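PDB 3NRA: aspartate aminotransferase from Rhodobacter sphaeroides, which probably catalyses the pyridoxal-phosphate-dependent transfer of the amino group from L-aspartate to 2-oxoglutarate, yielding oxaloacetate and L-glutamate. Local coordinates for residues 56-61 / 258-263; 86-91 / 99-104; 106-111 / 115-120; 221-226 / 295-300; 318-323 / 332-337. All blocks are in the same frame, centred on the assembly; numbering follows the deposited sequence.

Contact 1: 56-61 / 258-263; sequences PGAFDL and SGYRLG
Tyr260 reaches from its short 3-10 segment to the first turn of helix 58-68, where it meets Ala58 and Phe59. The nearest CA atoms, those of Ala58 and Tyr260, are 9.6 Å apart, so one long side chain does the spanning. From CB the ring is sent out with CG opposite the carbonyl carbon (chi1 -67°), which directs it at the helix. CB and CG make no close approach to 56-61. Further along, Tyr260 CE2 comes within 4.4 Å of Ala58 CB, a loose apolar touch placed obliquely to the ring. The tip is where the packing tightens: Tyr260 OH lies 3.4 Å from Phe59 CA and 3.6 Å from Phe59 CB. The same oxygen is 3.7 Å from Phe59 CD1, near the plane of that ring and at its edge. Phe59 keeps CG anti to its backbone N (chi1 179°), and the two side chains cross at about a right angle. No hydrogen bond joins the segments; the evidence is for van der Waals packing alone. Gly57 precedes the helix as N-cap residue, and Leu61 N bonds to Gly57 O at 3.0 Å. Arg261 binds the phosphate of the pyridoxal-phosphate-modified lysine at position 253, so the residue next to Tyr260 belongs to the cofactor site. The surroundings are those of a dimer interface: Tyr289 of the second subunit meets the Tyr260 ring edge-to-face, and Phe62 of that subunit packs on it too. Within the chain, 258-263 leads into strand 263-267, while helix 58-68 lies at the far end of the tyrosine.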
# COMPACT_ATOMS: atom_id res chain seq x y z
N PRO B 56 -1.19 -9.03 22.94
CA PRO B 56 -1.83 -8.24 24.02
C PRO B 56 -1.17 -6.90 24.12
O PRO B 56 0.07 -6.81 24.00
CB PRO B 56 -1.55 -9.06 25.30
CG PRO B 56 -1.21 -10.42 24.83
CD PRO B 56 -0.61 -10.28 23.44
N GLY B 57 -1.96 -5.86 24.30
CA GLY B 57 -1.40 -4.52 24.37
C GLY B 57 -1.40 -3.73 23.07
O GLY B 57 -1.31 -2.52 23.11
N ALA B 58 -1.45 -4.41 21.93
CA ALA B 58 -1.38 -3.72 20.63
C ALA B 58 -2.50 -2.70 20.46
O ALA B 58 -2.25 -1.56 20.10
CB ALA B 58 -1.42 -4.73 19.50
N PHE B 59 -3.74 -3.09 20.75
CA PHE B 59 -4.85 -2.17 20.62
C PHE B 59 -4.73 -0.96 21.59
O PHE B 59 -5.08 0.18 21.22
CB PHE B 59 -6.19 -2.87 20.82
CG PHE B 59 -7.34 -1.96 20.71
CD1 PHE B 59 -7.71 -1.46 19.48
CD2 PHE B 59 -7.99 -1.48 21.84
CE1 PHE B 59 -8.77 -0.57 19.38
CE2 PHE B 59 -9.04 -0.59 21.73
CZ PHE B 59 -9.42 -0.14 20.52
N ASP B 60 -4.22 -1.20 22.79
CA ASP B 60 -3.92 -0.10 23.69
C ASP B 60 -2.88 0.89 23.10
O ASP B 60 -3.04 2.10 23.22
CB ASP B 60 -3.46 -0.60 25.05
CG ASP B 60 -4.59 -1.24 25.86
OD1 ASP B 60 -5.79 -1.07 25.50
OD2 ASP B 60 -4.28 -1.92 26.86
N LEU B 61 -1.86 0.35 22.44
CA LEU B 61 -0.85 1.20 21.78
C LEU B 61 -1.46 1.99 20.64
O LEU B 61 -1.18 3.19 20.50
CB LEU B 61 0.33 0.35 21.26
CG LEU B 61 1.23 -0.25 22.35
CD1 LEU B 61 2.23 -1.32 21.73
CD2 LEU B 61 1.99 0.87 23.10
N SER B 258 -1.94 -8.84 11.42
CA SER B 258 -2.20 -8.61 9.98
C SER B 258 -3.19 -7.47 9.76
O SER B 258 -2.96 -6.64 8.92
CB SER B 258 -2.72 -9.89 9.29
OG SER B 258 -2.96 -9.65 7.89
N GLY B 259 -4.22 -7.37 10.60
CA GLY B 259 -5.28 -6.35 10.44
C GLY B 259 -4.81 -4.90 10.53
O GLY B 259 -5.50 -3.99 10.05
N TYR B 260 -3.64 -4.68 11.15
CA TYR B 260 -3.02 -3.35 11.22
C TYR B 260 -2.18 -3.01 9.97
O TYR B 260 -1.93 -1.86 9.72
CB TYR B 260 -2.18 -3.23 12.48
CG TYR B 260 -3.01 -3.25 13.79
CD1 TYR B 260 -3.65 -2.12 14.24
CD2 TYR B 260 -3.06 -4.38 14.57
CE1 TYR B 260 -4.41 -2.13 15.44
CE2 TYR B 260 -3.80 -4.40 15.79
CZ TYR B 260 -4.46 -3.26 16.20
OH TYR B 260 -5.19 -3.27 17.39
N ARG B 261 -1.77 -4.03 9.21
CA ARG B 261 -1.04 -3.87 7.93
C ARG B 261 0.38 -3.20 8.10
O ARG B 261 0.60 -2.06 7.66
CB ARG B 261 -1.90 -3.13 6.90
CG ARG B 261 -1.43 -3.33 5.39
CD ARG B 261 -2.30 -4.34 4.66
NE ARG B 261 -2.28 -5.63 5.32
CZ ARG B 261 -1.38 -6.59 5.13
NH1 ARG B 261 -0.45 -6.50 4.19
NH2 ARG B 261 -1.44 -7.67 5.87
N LEU B 262 1.32 -3.95 8.71
CA LEU B 262 2.64 -3.44 9.03
C LEU B 262 3.71 -4.42 8.63
O LEU B 262 3.55 -5.62 8.79
CB LEU B 262 2.76 -3.14 10.54
CG LEU B 262 1.79 -2.09 11.03
CD1 LEU B 262 1.60 -2.23 12.52
CD2 LEU B 262 2.28 -0.68 10.64
N GLY B 263 4.79 -3.90 8.05
CA GLY B 263 5.97 -4.67 7.79
C GLY B 263 7.15 -3.77 7.89
O GLY B 263 7.00 -2.55 8.00

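Contact 2: 86-91 / 99-104; sequences LLAPRL and VDARDG
No planar side chain lies between Ala88, Leu91, Val99 and Ala101, which meet through aliphatic carbons; the flat group that shapes the loop is the neighbouring Asp100 carboxylate. Its OD1 is approached from above the carboxylate plane, 39° out of it, by Arg102 N at 3.0 Å. Since Arg102 N is two residues beyond Asp100, its bond to OD1 makes an Asx turn, and Gly104 N closes back on Asp100 O at 2.9 Å. Asp100 OD2 has a long, weak ion pair with Arg269. The turn belongs to the return from helix 81-95 to strand 105-108, outermost within this chain in the large seven-stranded sheet, and Val99 and Ala101 both point their CB toward the helix. Val99 spreads its branches over Ala88 and Leu91: with CG1 anti to the backbone N (chi1 174°), Val99 CG1 rests 3.8 Å from Ala88 CB, while Val99 CG2 reaches Leu91 CB at 4.1 Å. Between the branches, Val99 CB comes within 3.5 Å of Ala88 O. Ala101 CB meets Ala88 CB at 3.8 Å. The backbones approach to 5.3 Å between Ala88 CA and Val99 CA, and Ala88, with just a methyl for a side chain, lies at that point. Leu91 and Val99 also both pack on Phe266 of strand 263-267.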
# COMPACT_ATOMS: atom_id res chain seq x y z
N LEU B 86 13.34 2.79 18.11
CA LEU B 86 13.01 1.69 19.04
C LEU B 86 13.26 0.33 18.38
O LEU B 86 13.76 -0.59 19.01
CB LEU B 86 11.55 1.74 19.49
CG LEU B 86 11.16 2.36 20.82
CD1 LEU B 86 9.62 2.32 20.94
CD2 LEU B 86 11.83 1.67 22.06
N LEU B 87 12.88 0.19 17.11
CA LEU B 87 12.87 -1.13 16.47
C LEU B 87 14.26 -1.63 16.08
O LEU B 87 14.54 -2.82 16.18
CB LEU B 87 11.97 -1.13 15.25
CG LEU B 87 10.45 -1.20 15.45
CD1 LEU B 87 9.79 -1.31 14.02
CD2 LEU B 87 10.02 -2.34 16.32
N ALA B 88 15.13 -0.72 15.64
CA ALA B 88 16.43 -1.10 15.05
C ALA B 88 17.27 -1.99 15.99
O ALA B 88 17.79 -3.03 15.54
CB ALA B 88 17.22 0.18 14.63
N PRO B 89 17.38 -1.60 17.30
CA PRO B 89 18.09 -2.48 18.26
C PRO B 89 17.43 -3.85 18.41
O PRO B 89 18.12 -4.86 18.51
CB PRO B 89 18.04 -1.69 19.58
CG PRO B 89 17.84 -0.27 19.18
CD PRO B 89 17.03 -0.31 17.90
N ARG B 90 16.10 -3.89 18.37
CA ARG B 90 15.37 -5.15 18.51
C ARG B 90 15.60 -6.06 17.30
O ARG B 90 15.88 -7.26 17.46
CB ARG B 90 13.89 -4.89 18.71
CG ARG B 90 13.61 -3.97 19.91
CD ARG B 90 12.18 -3.85 20.23
NE ARG B 90 11.98 -2.89 21.33
CZ ARG B 90 10.81 -2.37 21.70
NH1 ARG B 90 9.67 -2.66 21.05
NH2 ARG B 90 10.78 -1.49 22.68
N LEU B 91 15.50 -5.48 16.12
CA LEU B 91 15.75 -6.20 14.88
C LEU B 91 17.23 -6.57 14.72
O LEU B 91 17.54 -7.60 14.13
CB LEU B 91 15.29 -5.36 13.68
CG LEU B 91 13.78 -5.14 13.55
CD1 LEU B 91 13.46 -4.04 12.49
CD2 LEU B 91 13.03 -6.47 13.21
N VAL B 99 21.52 -2.82 12.55
CA VAL B 99 20.42 -2.24 11.81
C VAL B 99 20.51 -0.71 11.99
O VAL B 99 20.68 -0.21 13.12
CB VAL B 99 19.03 -2.77 12.33
CG1 VAL B 99 17.91 -2.05 11.66
CG2 VAL B 99 18.91 -4.28 12.06
N ASP B 100 20.39 -0.00 10.88
CA ASP B 100 20.49 1.44 10.86
C ASP B 100 19.07 2.05 10.82
O ASP B 100 18.43 2.06 9.78
CB ASP B 100 21.30 1.84 9.63
CG ASP B 100 21.42 3.35 9.46
OD1 ASP B 100 20.83 4.12 10.23
OD2 ASP B 100 22.12 3.75 8.50
N ALA B 101 18.60 2.58 11.96
CA ALA B 101 17.25 3.20 12.05
C ALA B 101 17.01 4.34 11.04
O ALA B 101 15.89 4.49 10.52
CB ALA B 101 17.00 3.74 13.47
N ARG B 102 18.05 5.13 10.79
CA ARG B 102 17.88 6.37 10.06
C ARG B 102 17.82 6.13 8.56
O ARG B 102 16.88 6.56 7.92
CB ARG B 102 18.99 7.38 10.45
CG ARG B 102 19.02 7.74 11.98
CD ARG B 102 17.59 7.91 12.56
NE ARG B 102 17.52 8.38 13.94
CZ ARG B 102 17.69 9.65 14.34
NH1 ARG B 102 18.07 10.60 13.48
NH2 ARG B 102 17.51 9.95 15.63
N ASP B 103 18.80 5.42 8.01
CA ASP B 103 18.89 5.22 6.56
C ASP B 103 18.75 3.76 6.09
O ASP B 103 18.74 3.51 4.88
CB ASP B 103 20.22 5.78 6.05
CG ASP B 103 20.43 7.24 6.44
OD1 ASP B 103 19.44 8.00 6.42
OD2 ASP B 103 21.57 7.62 6.76
N GLY B 104 18.64 2.81 7.02
CA GLY B 104 18.59 1.40 6.65
C GLY B 104 17.36 0.64 7.11
O GLY B 104 17.42 -0.57 7.27

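Contact 3: 106-111 / 115-120; sequences IITPGT and LFLAVA
Thr108 and Leu117 slide past each other in opposite directions, the threonine rising from the strand and the leucine descending from the helix. Contact is through branch ends: Thr108 CG2 lies 4.0 Å from Leu117 CD1. The same leucine methyl is 4.3 Å from Ile106 CD1, and since Ile106 and Thr108 alternate with Ile107 along the strand, both point to the helix side. Leu117 reaches this position with CG opposite its carbonyl carbon (chi1 -67°). Thr108 divides its two branches between two tasks. Its OG1 stands between the backbone N and the carbonyl carbon (chi1 56°) and donates to Gly110 O at 2.7 Å, tilted 34° from the carbonyl plane. That bond spans the bend at Pro109, the centre of an inverse gamma turn, and so ties the end of the strand to the approach of the helix. Replacing Thr108 by a valine would probably leave Gly110 O without this donor and the turn at Pro109 less firmly held. Across the segments the one hydrogen bond is helical, Leu115 N to Thr111 O at 2.8 Å; the same oxygen of Thr111 also touches Leu115 CB at 3.5 Å. Thr111 N binds the phosphate of the modified lysine at position 253; the N-terminal part of the helix would probably favour that anion, as in other enzymes of this fold. Strand 105-108 runs antiparallel to 263-267. Helix 110-120 packs on helix 269-282 through Leu117 with Leu278 and Gln279, and on helix 137-145 through Leu115 with Asn139 and Leu142.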
# COMPACT_ATOMS: atom_id res chain seq x y z
N ILE B 106 12.89 0.80 6.85
CA ILE B 106 11.64 1.37 6.36
C ILE B 106 10.50 0.58 6.96
O ILE B 106 10.61 -0.65 7.09
CB ILE B 106 11.57 1.34 4.80
CG1 ILE B 106 10.34 2.08 4.30
CG2 ILE B 106 11.59 -0.09 4.27
CD1 ILE B 106 10.31 2.32 2.72
N ILE B 107 9.43 1.31 7.37
CA ILE B 107 8.18 0.71 7.77
C ILE B 107 7.16 0.79 6.63
O ILE B 107 6.95 1.86 6.06
CB ILE B 107 7.57 1.40 8.97
CG1 ILE B 107 8.59 1.45 10.14
CG2 ILE B 107 6.26 0.67 9.39
CD1 ILE B 107 8.06 2.20 11.41
N THR B 108 6.49 -0.34 6.35
CA THR B 108 5.75 -0.55 5.10
C THR B 108 4.33 -1.10 5.38
O THR B 108 4.06 -1.64 6.49
CB THR B 108 6.45 -1.59 4.20
OG1 THR B 108 6.61 -2.80 4.94
CG2 THR B 108 7.83 -1.10 3.71
N PRO B 109 3.42 -1.00 4.37
CA PRO B 109 2.09 -1.61 4.49
C PRO B 109 2.15 -3.14 4.36
O PRO B 109 2.01 -3.70 3.25
CB PRO B 109 1.28 -0.97 3.37
CG PRO B 109 2.33 -0.44 2.38
CD PRO B 109 3.53 -0.12 3.17
N GLY B 110 2.38 -3.81 5.50
CA GLY B 110 2.59 -5.24 5.52
C GLY B 110 3.98 -5.57 5.04
O GLY B 110 4.72 -4.69 4.52
N THR B 111 4.39 -6.80 5.26
CA THR B 111 5.57 -7.33 4.64
C THR B 111 5.35 -7.45 3.12
O THR B 111 6.32 -7.35 2.33
CB THR B 111 5.98 -8.69 5.26
OG1 THR B 111 6.33 -8.48 6.61
CG2 THR B 111 7.17 -9.29 4.57
N LEU B 115 7.86 -6.21 0.24
CA LEU B 115 8.23 -7.07 -0.87
C LEU B 115 8.04 -6.37 -2.21
O LEU B 115 8.97 -6.38 -3.07
CB LEU B 115 7.40 -8.34 -0.83
CG LEU B 115 7.67 -9.41 -1.88
CD1 LEU B 115 9.12 -9.93 -1.83
CD2 LEU B 115 6.64 -10.58 -1.72
N PHE B 116 6.87 -5.76 -2.42
CA PHE B 116 6.64 -5.00 -3.61
C PHE B 116 7.74 -3.97 -3.86
O PHE B 116 8.25 -3.84 -4.98
CB PHE B 116 5.32 -4.24 -3.55
CG PHE B 116 5.03 -3.41 -4.80
CD1 PHE B 116 4.70 -4.02 -5.96
CD2 PHE B 116 5.15 -2.05 -4.78
CE1 PHE B 116 4.46 -3.29 -7.11
CE2 PHE B 116 4.91 -1.31 -5.91
CZ PHE B 116 4.55 -1.94 -7.07
N LEU B 117 8.00 -3.16 -2.84
CA LEU B 117 8.97 -2.06 -2.96
C LEU B 117 10.37 -2.61 -3.24
O LEU B 117 11.10 -2.07 -4.07
CB LEU B 117 8.98 -1.22 -1.67
CG LEU B 117 7.69 -0.42 -1.38
CD1 LEU B 117 7.78 0.25 -0.04
CD2 LEU B 117 7.44 0.63 -2.49
N ALA B 118 10.73 -3.68 -2.53
CA ALA B 118 12.05 -4.28 -2.64
C ALA B 118 12.29 -4.81 -4.07
O ALA B 118 13.37 -4.59 -4.65
CB ALA B 118 12.19 -5.40 -1.64
N VAL B 119 11.28 -5.45 -4.66
CA VAL B 119 11.41 -5.92 -6.04
C VAL B 119 11.43 -4.70 -7.01
O VAL B 119 12.23 -4.66 -7.96
CB VAL B 119 10.30 -6.89 -6.41
CG1 VAL B 119 10.41 -7.31 -7.89
CG2 VAL B 119 10.31 -8.13 -5.46
N ALA B 120 10.57 -3.71 -6.74
CA ALA B 120 10.51 -2.49 -7.59
C ALA B 120 11.84 -1.75 -7.60
O ALA B 120 12.26 -1.24 -8.64
CB ALA B 120 9.42 -1.55 -7.12

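Contact 4: 221-226 / 295-300; sequences YSRLRY and RGWFDE
Arg223 leaves its turn with CG anti to the backbone N (chi1 -157°) and runs extended to NE, while Glu300 bends at chi2 (82°), so that guanidinium and carboxylate meet from opposite directions. The grip is end-on and two-pronged: Arg223 NH2 donates to Glu300 OE1 at 2.7 Å and Arg223 NH1 to Glu300 OE2 at 2.9 Å, both bonds nearly straight. Each acceptor lies in the guanidinium plane but is met from above the carboxylate plane. Glu300 OE2 also takes Phe298 N at 3.0 Å, from the other face of the carboxylate, which helps fix its rotation. Phe298 lies over one face of the guanidinium, planes 28° apart, in an off-centre cation-pi stack with 4.2 Å between Arg223 CZ and the ring centroid; Arg223 NE comes within 3.4 Å of Phe298 CE1. A lysine in place of Arg223 would probably be unable to serve both Glu300 oxygens at once and would lose the flat stack on Phe298. Arg223 NH1 has a second salt bridge, to Glu255, whose OE2 also accepts from Trp297 NE1. The arrangement is a bidentate Arg-Glu salt bridge with a cation-pi stack, joining the type I turn 221-224 to the residues of and just after the type II turn 296-299.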
# COMPACT_ATOMS: atom_id res chain seq x y z
N TYR B 221 7.98 -15.22 8.70
CA TYR B 221 7.51 -16.13 9.75
C TYR B 221 8.67 -16.69 10.63
O TYR B 221 8.48 -17.64 11.40
CB TYR B 221 6.67 -17.28 9.12
CG TYR B 221 5.26 -17.43 9.67
CD1 TYR B 221 4.97 -17.25 11.01
CD2 TYR B 221 4.21 -17.82 8.83
CE1 TYR B 221 3.69 -17.48 11.51
CE2 TYR B 221 2.91 -17.98 9.32
CZ TYR B 221 2.67 -17.82 10.65
OH TYR B 221 1.37 -18.01 11.15
N SER B 222 9.83 -16.03 10.58
CA SER B 222 11.07 -16.55 11.18
C SER B 222 11.05 -16.51 12.70
O SER B 222 11.78 -17.25 13.32
CB SER B 222 12.29 -15.77 10.67
OG SER B 222 12.17 -14.38 10.99
N ARG B 223 10.19 -15.69 13.29
CA ARG B 223 10.06 -15.63 14.74
C ARG B 223 9.28 -16.82 15.35
O ARG B 223 9.48 -17.16 16.54
CB ARG B 223 9.41 -14.31 15.16
CG ARG B 223 9.72 -13.93 16.56
CD ARG B 223 9.05 -12.64 16.94
NE ARG B 223 9.25 -12.39 18.35
CZ ARG B 223 8.56 -11.52 19.08
NH1 ARG B 223 7.63 -10.77 18.54
NH2 ARG B 223 8.85 -11.39 20.36
N LEU B 224 8.39 -17.42 14.58
CA LEU B 224 7.62 -18.55 15.08
C LEU B 224 8.41 -19.82 14.85
O LEU B 224 8.06 -20.62 14.02
CB LEU B 224 6.25 -18.63 14.40
CG LEU B 224 5.24 -19.52 15.14
CD1 LEU B 224 4.59 -18.69 16.28
CD2 LEU B 224 4.17 -20.07 14.19
N ARG B 225 9.48 -19.99 15.63
CA ARG B 225 10.50 -21.04 15.38
C ARG B 225 10.32 -22.16 16.40
O ARG B 225 10.29 -21.90 17.59
CB ARG B 225 11.92 -20.44 15.47
CG ARG B 225 13.08 -21.46 15.32
CD ARG B 225 14.48 -20.79 15.37
NE ARG B 225 14.69 -19.99 16.58
CZ ARG B 225 15.00 -20.45 17.79
NH1 ARG B 225 15.21 -21.75 18.01
NH2 ARG B 225 15.10 -19.60 18.80
N TYR B 226 10.15 -23.39 15.92
CA TYR B 226 9.80 -24.50 16.79
C TYR B 226 11.00 -24.99 17.60
O TYR B 226 12.15 -24.81 17.20
CB TYR B 226 9.13 -25.63 15.98
CG TYR B 226 7.81 -25.17 15.41
CD1 TYR B 226 6.77 -24.79 16.26
CD2 TYR B 226 7.65 -24.97 14.04
CE1 TYR B 226 5.58 -24.29 15.76
CE2 TYR B 226 6.47 -24.48 13.53
CZ TYR B 226 5.44 -24.12 14.40
OH TYR B 226 4.28 -23.63 13.91
N ARG B 295 5.50 -0.28 18.62
CA ARG B 295 6.19 0.04 19.89
C ARG B 295 6.27 -1.19 20.84
O ARG B 295 7.20 -1.29 21.67
CB ARG B 295 5.53 1.23 20.59
CG ARG B 295 5.61 2.53 19.79
CD ARG B 295 5.22 3.78 20.66
NE ARG B 295 5.49 5.03 19.93
CZ ARG B 295 4.58 5.73 19.23
NH1 ARG B 295 3.29 5.36 19.17
NH2 ARG B 295 4.97 6.83 18.58
N GLY B 296 5.30 -2.11 20.68
CA GLY B 296 5.27 -3.36 21.46
C GLY B 296 5.98 -4.56 20.81
O GLY B 296 6.08 -5.62 21.44
N TRP B 297 6.44 -4.42 19.56
CA TRP B 297 6.95 -5.53 18.79
C TRP B 297 8.34 -5.91 19.30
O TRP B 297 9.23 -5.04 19.43
CB TRP B 297 7.01 -5.18 17.29
CG TRP B 297 7.32 -6.37 16.38
CD1 TRP B 297 6.98 -7.68 16.60
CD2 TRP B 297 7.95 -6.33 15.08
NE1 TRP B 297 7.41 -8.46 15.53
CE2 TRP B 297 8.00 -7.66 14.60
CE3 TRP B 297 8.49 -5.31 14.31
CZ2 TRP B 297 8.57 -7.98 13.37
CZ3 TRP B 297 9.08 -5.63 13.10
CH2 TRP B 297 9.11 -6.95 12.64
N PHE B 298 8.50 -7.20 19.62
CA PHE B 298 9.70 -7.75 20.30
C PHE B 298 9.84 -7.32 21.76
O PHE B 298 10.88 -7.52 22.37
CB PHE B 298 10.99 -7.43 19.51
CG PHE B 298 11.18 -8.28 18.31
CD1 PHE B 298 11.65 -9.58 18.43
CD2 PHE B 298 10.90 -7.80 17.05
CE1 PHE B 298 11.83 -10.38 17.33
CE2 PHE B 298 11.08 -8.59 15.94
CZ PHE B 298 11.54 -9.88 16.08
N ASP B 299 8.78 -6.76 22.33
CA ASP B 299 8.79 -6.39 23.73
C ASP B 299 7.51 -6.90 24.40
O ASP B 299 6.97 -6.26 25.32
CB ASP B 299 8.93 -4.87 23.87
CG ASP B 299 9.16 -4.43 25.32
OD1 ASP B 299 9.89 -5.10 26.05
OD2 ASP B 299 8.56 -3.41 25.72
N GLU B 300 7.07 -8.08 23.99
CA GLU B 300 5.86 -8.67 24.52
C GLU B 300 6.17 -9.23 25.91
O GLU B 300 7.34 -9.41 26.27
CB GLU B 300 5.34 -9.79 23.59
CG GLU B 300 5.01 -9.31 22.14
CD GLU B 300 6.24 -9.21 21.22
OE1 GLU B 300 7.37 -9.52 21.66
OE2 GLU B 300 6.08 -8.85 20.03

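Contact 5: 318-323 / 332-337; sequences ELLHVL and RTPQAG
Leu320 and the Thr333-Pro334 pair join helix 304-324 to the loop that runs back toward strand 339-340, a helix-to-strand return held by apolar packing with no hydrogen bond across it. Leu320 carries the helix side of the contact. Its chain is set with CG opposite the carbonyl carbon (chi1 -80°) and brings CD1 to both partners: Leu320 CD1 is 3.9 Å from Thr333 CG2 and 4.0 Å from Pro334 CD. With Pro334 the approach is tip to tip, whereas Thr333 crosses the leucine at about a right angle. The other methyl, Leu320 CD2, passes 4.1 Å from Arg332 O. The nearest CA atoms, those of Leu320 and Thr333, are 7.5 Å apart, a spacing bridged by side chains from both segments. Both branches of Thr333 border Leu320 CD1, and its OG1 is also hydrogen-bonded to Glu162 and Arg324. Arg332 starts out away from the helix, and its NH2 is bonded to Arg164 O. Helix 304-324 also packs on helix 388-404, through Leu319 and Val322 on Ala395; Leu320 and Pro334 both rest on Leu340 of strand 339-340.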
# COMPACT_ATOMS: atom_id res chain seq x y z
N GLU B 318 0.14 -32.84 15.70
CA GLU B 318 -1.07 -33.65 15.52
C GLU B 318 -1.54 -33.62 14.08
O GLU B 318 -1.96 -34.61 13.57
CB GLU B 318 -2.20 -33.25 16.48
CG GLU B 318 -3.30 -34.37 16.59
CD GLU B 318 -4.40 -34.06 17.62
OE1 GLU B 318 -4.49 -32.91 18.09
OE2 GLU B 318 -5.16 -34.99 17.96
N LEU B 319 -1.44 -32.47 13.41
CA LEU B 319 -1.77 -32.43 11.98
C LEU B 319 -0.86 -33.33 11.17
O LEU B 319 -1.32 -34.01 10.27
CB LEU B 319 -1.73 -31.02 11.40
CG LEU B 319 -2.92 -30.09 11.70
CD1 LEU B 319 -2.98 -29.00 10.64
CD2 LEU B 319 -4.25 -30.80 11.76
N LEU B 320 0.42 -33.34 11.51
CA LEU B 320 1.36 -34.19 10.81
C LEU B 320 1.04 -35.65 11.01
O LEU B 320 1.03 -36.41 10.07
CB LEU B 320 2.80 -33.89 11.24
CG LEU B 320 3.46 -32.66 10.60
CD1 LEU B 320 4.80 -32.38 11.28
CD2 LEU B 320 3.64 -32.87 9.07
N HIS B 321 0.70 -36.02 12.24
CA HIS B 321 0.28 -37.39 12.54
C HIS B 321 -0.91 -37.85 11.65
O HIS B 321 -0.87 -38.95 11.09
CB HIS B 321 -0.11 -37.53 13.99
CG HIS B 321 -0.41 -38.92 14.39
ND1 HIS B 321 0.58 -39.88 14.55
CD2 HIS B 321 -1.59 -39.56 14.61
CE1 HIS B 321 0.02 -41.03 14.88
NE2 HIS B 321 -1.30 -40.86 14.92
N VAL B 322 -1.94 -37.01 11.57
CA VAL B 322 -3.14 -37.30 10.78
C VAL B 322 -2.82 -37.41 9.28
O VAL B 322 -3.21 -38.38 8.65
CB VAL B 322 -4.24 -36.23 11.01
CG1 VAL B 322 -5.39 -36.40 9.99
CG2 VAL B 322 -4.77 -36.30 12.46
N LEU B 323 -2.08 -36.44 8.74
CA LEU B 323 -1.76 -36.41 7.29
C LEU B 323 -0.84 -37.56 6.88
O LEU B 323 -1.11 -38.27 5.93
CB LEU B 323 -1.10 -35.06 6.89
CG LEU B 323 -1.98 -33.80 7.00
CD1 LEU B 323 -1.10 -32.52 6.93
CD2 LEU B 323 -3.03 -33.76 5.94
N ARG B 332 6.77 -32.30 4.77
CA ARG B 332 7.90 -31.93 5.58
C ARG B 332 7.40 -31.39 6.90
O ARG B 332 6.37 -30.70 6.94
CB ARG B 332 8.79 -30.86 4.89
CG ARG B 332 9.77 -31.42 3.78
CD ARG B 332 10.88 -32.26 4.35
NE ARG B 332 11.76 -31.47 5.19
CZ ARG B 332 12.80 -30.75 4.74
NH1 ARG B 332 13.12 -30.73 3.45
NH2 ARG B 332 13.52 -30.03 5.61
N THR B 333 8.14 -31.68 7.96
CA THR B 333 7.93 -31.02 9.24
C THR B 333 8.24 -29.56 9.10
O THR B 333 9.38 -29.22 8.79
CB THR B 333 8.83 -31.58 10.32
OG1 THR B 333 8.69 -33.00 10.35
CG2 THR B 333 8.45 -30.99 11.72
N PRO B 334 7.25 -28.67 9.36
CA PRO B 334 7.56 -27.25 9.41
C PRO B 334 8.50 -26.91 10.57
O PRO B 334 8.36 -27.47 11.65
CB PRO B 334 6.18 -26.58 9.63
CG PRO B 334 5.19 -27.62 9.38
CD PRO B 334 5.82 -28.92 9.64
N GLN B 335 9.45 -26.02 10.33
CA GLN B 335 10.51 -25.71 11.30
C GLN B 335 10.38 -24.28 11.84
O GLN B 335 10.85 -23.97 12.93
CB GLN B 335 11.86 -25.93 10.66
CG GLN B 335 12.14 -27.43 10.38
CD GLN B 335 13.28 -27.68 9.39
OE1 GLN B 335 13.32 -27.08 8.29
NE2 GLN B 335 14.17 -28.61 9.74
N ALA B 336 9.74 -23.42 11.07
CA ALA B 336 9.20 -22.18 11.61
C ALA B 336 7.95 -21.79 10.83
O ALA B 336 7.74 -22.24 9.71
CB ALA B 336 10.28 -21.06 11.55
N GLY B 337 7.11 -20.98 11.44
CA GLY B 337 5.86 -20.52 10.80
C GLY B 337 4.75 -21.56 10.85
O GLY B 337 4.95 -22.64 11.40

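Contact 1 opens first, at 56-61, and closes a loop of nearly 200 residues at 258-263. Contact 2 (86-91 / 99-104) and contact 3 (106-111 / 115-120) are short closures nested within it, following each other in series from helix 81-95 through strand 105-108 into helix 110-120. Contact 4 starts inside the same loop at 221-226 but ends beyond it at 295-300, so it crosses contact 1. Contact 5 comes after all of them in the chain, joining helix 304-324 to the loop before strand 339-340. Direct bonds join the set: Gly263 O to Thr108 N links contacts 1 and 3, Arg90 NH1 ties contact 2 to 295-300, and Tyr226 OH with Gly337 O connects contact 4 to contact 5.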